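PDB 5TXE: AtxE2 from Asticcacaulis excentricus, which binds the lasso peptides astexin-2 and astexin-3, opens them to expose the isopeptide bond, and hydrolyses it to give linear peptides. Local coordinates for residues A330-P335 with P341-H346. The protein carries 1 engineered substitution. Residues are numbered along the deposited sequence; the frame is centred on the assembly and turned at random.
Sequences ALYRMP and PVRIWH
Leu331 and Arg333 pair with Trp345 and Val342 in an antiparallel beta hairpin, the last two strands of a four-stranded blade in the beta-propeller domain, as in prolyl oligopeptidase relatives. Arg333 and Val342 exchange both backbone bonds, Arg333 N to Val342 O at 2.8 Å and Val342 N to Arg333 O at 2.9 Å. Further along, a classic beta bulge sets Ile344 and Trp345 together against Leu331: Leu331 O takes Ile344 N at 3.0 Å and Trp345 N only weakly, while Leu331 N gives to Trp345 O. The Ile344 side chain folds back toward Leu331, CG1 lying between its own N and carbonyl carbon (chi1 56°), and Ile344 CD1 packs on Leu331 CD2 at 4.0 Å. On the other face Arg343 lays its aliphatic stem obliquely over the Tyr332 ring, with CG 4.2 Å from the ring centroid in a CH-pi contact. Because Arg343 carries CG on the far side from its own N (chi1 -164°), the chain runs across the ring toward the phenol end, where its CD lies 3.5 Å from Tyr332 OH. Both polar ends then reach Glu322, Arg343 through a salt bridge and Tyr332 through a hydrogen bond. An alanine in place of Tyr332 is likely to leave the Arg343 stem without the ring beneath it and Glu322 short of one partner. Strand 315-322 flanks 328-335 on its other side, Phe318 meeting the Tyr332 ring, whereas Leu331 and Trp345 rest on Leu377 of strand 373-378 in the next sheet.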
loop_
_atom_site.group_PDB
_atom_site.type_symbol
_atom_site.label_atom_id
_atom_site.label_comp_id
_atom_site.label_asym_id
_atom_site.label_seq_id
_atom_site.Cartn_x
_atom_site.Cartn_y
_atom_site.Cartn_z
ATOM N N ALA A 330 -4.503 -8.999 17.073
ATOM C CA ALA A 330 -5.048 -10.004 17.992
ATOM C C ALA A 330 -6.367 -10.546 17.471
ATOM O O ALA A 330 -7.130 -9.841 16.845
ATOM C CB ALA A 330 -5.237 -9.399 19.385
ATOM N N LEU A 331 -6.598 -11.802 17.757
ATOM C CA LEU A 331 -7.790 -12.496 17.402
ATOM C C LEU A 331 -8.501 -12.924 18.673
ATOM O O LEU A 331 -7.865 -13.516 19.576
ATOM C CB LEU A 331 -7.386 -13.739 16.658
ATOM C CG LEU A 331 -8.491 -14.669 16.212
ATOM C CD1 LEU A 331 -9.443 -13.968 15.273
ATOM C CD2 LEU A 331 -7.835 -15.875 15.532
ATOM N N TYR A 332 -9.804 -12.626 18.730
ATOM C CA TYR A 332 -10.681 -12.925 19.879
ATOM C C TYR A 332 -11.776 -13.936 19.538
ATOM O O TYR A 332 -12.296 -13.970 18.393
ATOM C CB TYR A 332 -11.317 -11.636 20.398
ATOM C CG TYR A 332 -10.318 -10.765 21.114
ATOM C CD1 TYR A 332 -9.487 -9.929 20.411
ATOM C CD2 TYR A 332 -10.193 -10.808 22.500
ATOM C CE1 TYR A 332 -8.546 -9.138 21.063
ATOM C CE2 TYR A 332 -9.263 -10.030 23.159
ATOM C CZ TYR A 332 -8.436 -9.201 22.424
ATOM O OH TYR A 332 -7.519 -8.442 23.051
ATOM N N ARG A 333 -12.128 -14.745 20.550
ATOM C CA ARG A 333 -13.270 -15.671 20.487
ATOM C C ARG A 333 -14.285 -15.323 21.590
ATOM O O ARG A 333 -13.946 -15.221 22.765
ATOM C CB ARG A 333 -12.732 -17.056 20.659
ATOM C CG ARG A 333 -13.720 -18.194 20.632
ATOM C CD ARG A 333 -12.963 -19.437 21.096
ATOM N NE ARG A 333 -13.799 -20.607 20.944
ATOM C CZ ARG A 333 -14.815 -20.931 21.754
ATOM N NH1 ARG A 333 -15.143 -20.183 22.815
ATOM N NH2 ARG A 333 -15.510 -22.029 21.494
ATOM N N MET A 334 -15.525 -15.163 21.188
ATOM C CA MET A 334 -16.548 -14.684 22.070
ATOM C C MET A 334 -17.807 -15.559 21.933
ATOM O O MET A 334 -18.499 -15.453 20.909
ATOM C CB MET A 334 -16.914 -13.246 21.710
ATOM C CG MET A 334 -17.840 -12.661 22.743
ATOM S SD MET A 334 -18.469 -11.077 22.284
ATOM C CE MET A 334 -19.762 -11.572 21.165
ATOM N N PRO A 335 -18.128 -16.395 22.966
ATOM C CA PRO A 335 -19.422 -17.163 23.018
ATOM C C PRO A 335 -20.576 -16.239 22.761
ATOM O O PRO A 335 -20.660 -15.179 23.388
ATOM C CB PRO A 335 -19.475 -17.667 24.456
ATOM C CG PRO A 335 -18.047 -17.663 24.931
ATOM C CD PRO A 335 -17.401 -16.488 24.246
ATOM N N PRO A 341 -15.424 -11.505 25.365
ATOM C CA PRO A 341 -14.406 -12.006 24.436
ATOM C C PRO A 341 -13.147 -12.443 25.127
ATOM O O PRO A 341 -12.754 -11.854 26.098
ATOM C CB PRO A 341 -14.137 -10.832 23.524
ATOM C CG PRO A 341 -14.685 -9.650 24.217
ATOM C CD PRO A 341 -15.745 -10.096 25.162
ATOM N N VAL A 342 -12.558 -13.527 24.638
ATOM C CA VAL A 342 -11.290 -14.041 25.121
ATOM C C VAL A 342 -10.242 -14.038 23.989
ATOM O O VAL A 342 -10.505 -14.522 22.880
ATOM C CB VAL A 342 -11.468 -15.473 25.637
ATOM C CG1 VAL A 342 -10.139 -16.037 26.122
ATOM C CG2 VAL A 342 -12.496 -15.472 26.767
ATOM N N ARG A 343 -9.053 -13.519 24.289
ATOM C CA ARG A 343 -7.962 -13.461 23.312
ATOM C C ARG A 343 -7.386 -14.815 23.112
ATOM O O ARG A 343 -7.021 -15.445 24.059
ATOM C CB ARG A 343 -6.844 -12.551 23.798
ATOM C CG ARG A 343 -5.895 -12.168 22.677
ATOM C CD ARG A 343 -5.044 -10.982 23.067
ATOM N NE ARG A 343 -4.025 -11.413 24.000
ATOM C CZ ARG A 343 -3.153 -10.587 24.554
ATOM N NH1 ARG A 343 -3.191 -9.297 24.275
ATOM N NH2 ARG A 343 -2.246 -11.051 25.383
ATOM N N ILE A 344 -7.293 -15.285 21.879
ATOM C CA ILE A 344 -6.660 -16.575 21.639
ATOM C C ILE A 344 -5.353 -16.509 20.860
ATOM O O ILE A 344 -4.640 -17.490 20.801
ATOM C CB ILE A 344 -7.615 -17.534 20.920
ATOM C CG1 ILE A 344 -8.124 -16.930 19.635
ATOM C CG2 ILE A 344 -8.810 -17.856 21.821
ATOM C CD1 ILE A 344 -8.848 -17.951 18.790
ATOM N N TRP A 345 -5.078 -15.382 20.193
ATOM C CA TRP A 345 -3.819 -15.206 19.439
ATOM C C TRP A 345 -3.491 -13.732 19.386
ATOM O O TRP A 345 -4.390 -12.895 19.291
ATOM C CB TRP A 345 -3.957 -15.778 18.035
ATOM C CG TRP A 345 -2.789 -15.536 17.069
ATOM C CD1 TRP A 345 -1.742 -16.386 16.802
ATOM C CD2 TRP A 345 -2.588 -14.394 16.210
ATOM N NE1 TRP A 345 -0.913 -15.843 15.841
ATOM C CE2 TRP A 345 -1.395 -14.618 15.475
ATOM C CE3 TRP A 345 -3.296 -13.199 15.995
ATOM C CZ2 TRP A 345 -0.907 -13.708 14.557
ATOM C CZ3 TRP A 345 -2.821 -12.295 15.050
ATOM C CH2 TRP A 345 -1.637 -12.549 14.357
ATOM N N HIS A 346 -2.210 -13.423 19.444
ATOM C CA HIS A 346 -1.733 -12.079 19.161
ATOM C C HIS A 346 -0.266 -12.148 18.713
ATOM O O HIS A 346 0.462 -13.018 19.139
ATOM C CB HIS A 346 -1.855 -11.176 20.379
ATOM C CG HIS A 346 -0.992 -11.607 21.524
ATOM N ND1 HIS A 346 -0.023 -10.800 22.096
ATOM C CD2 HIS A 346 -0.937 -12.784 22.185
ATOM C CE1 HIS A 346 0.584 -11.462 23.063
ATOM N NE2 HIS A 346 0.051 -12.670 23.132
#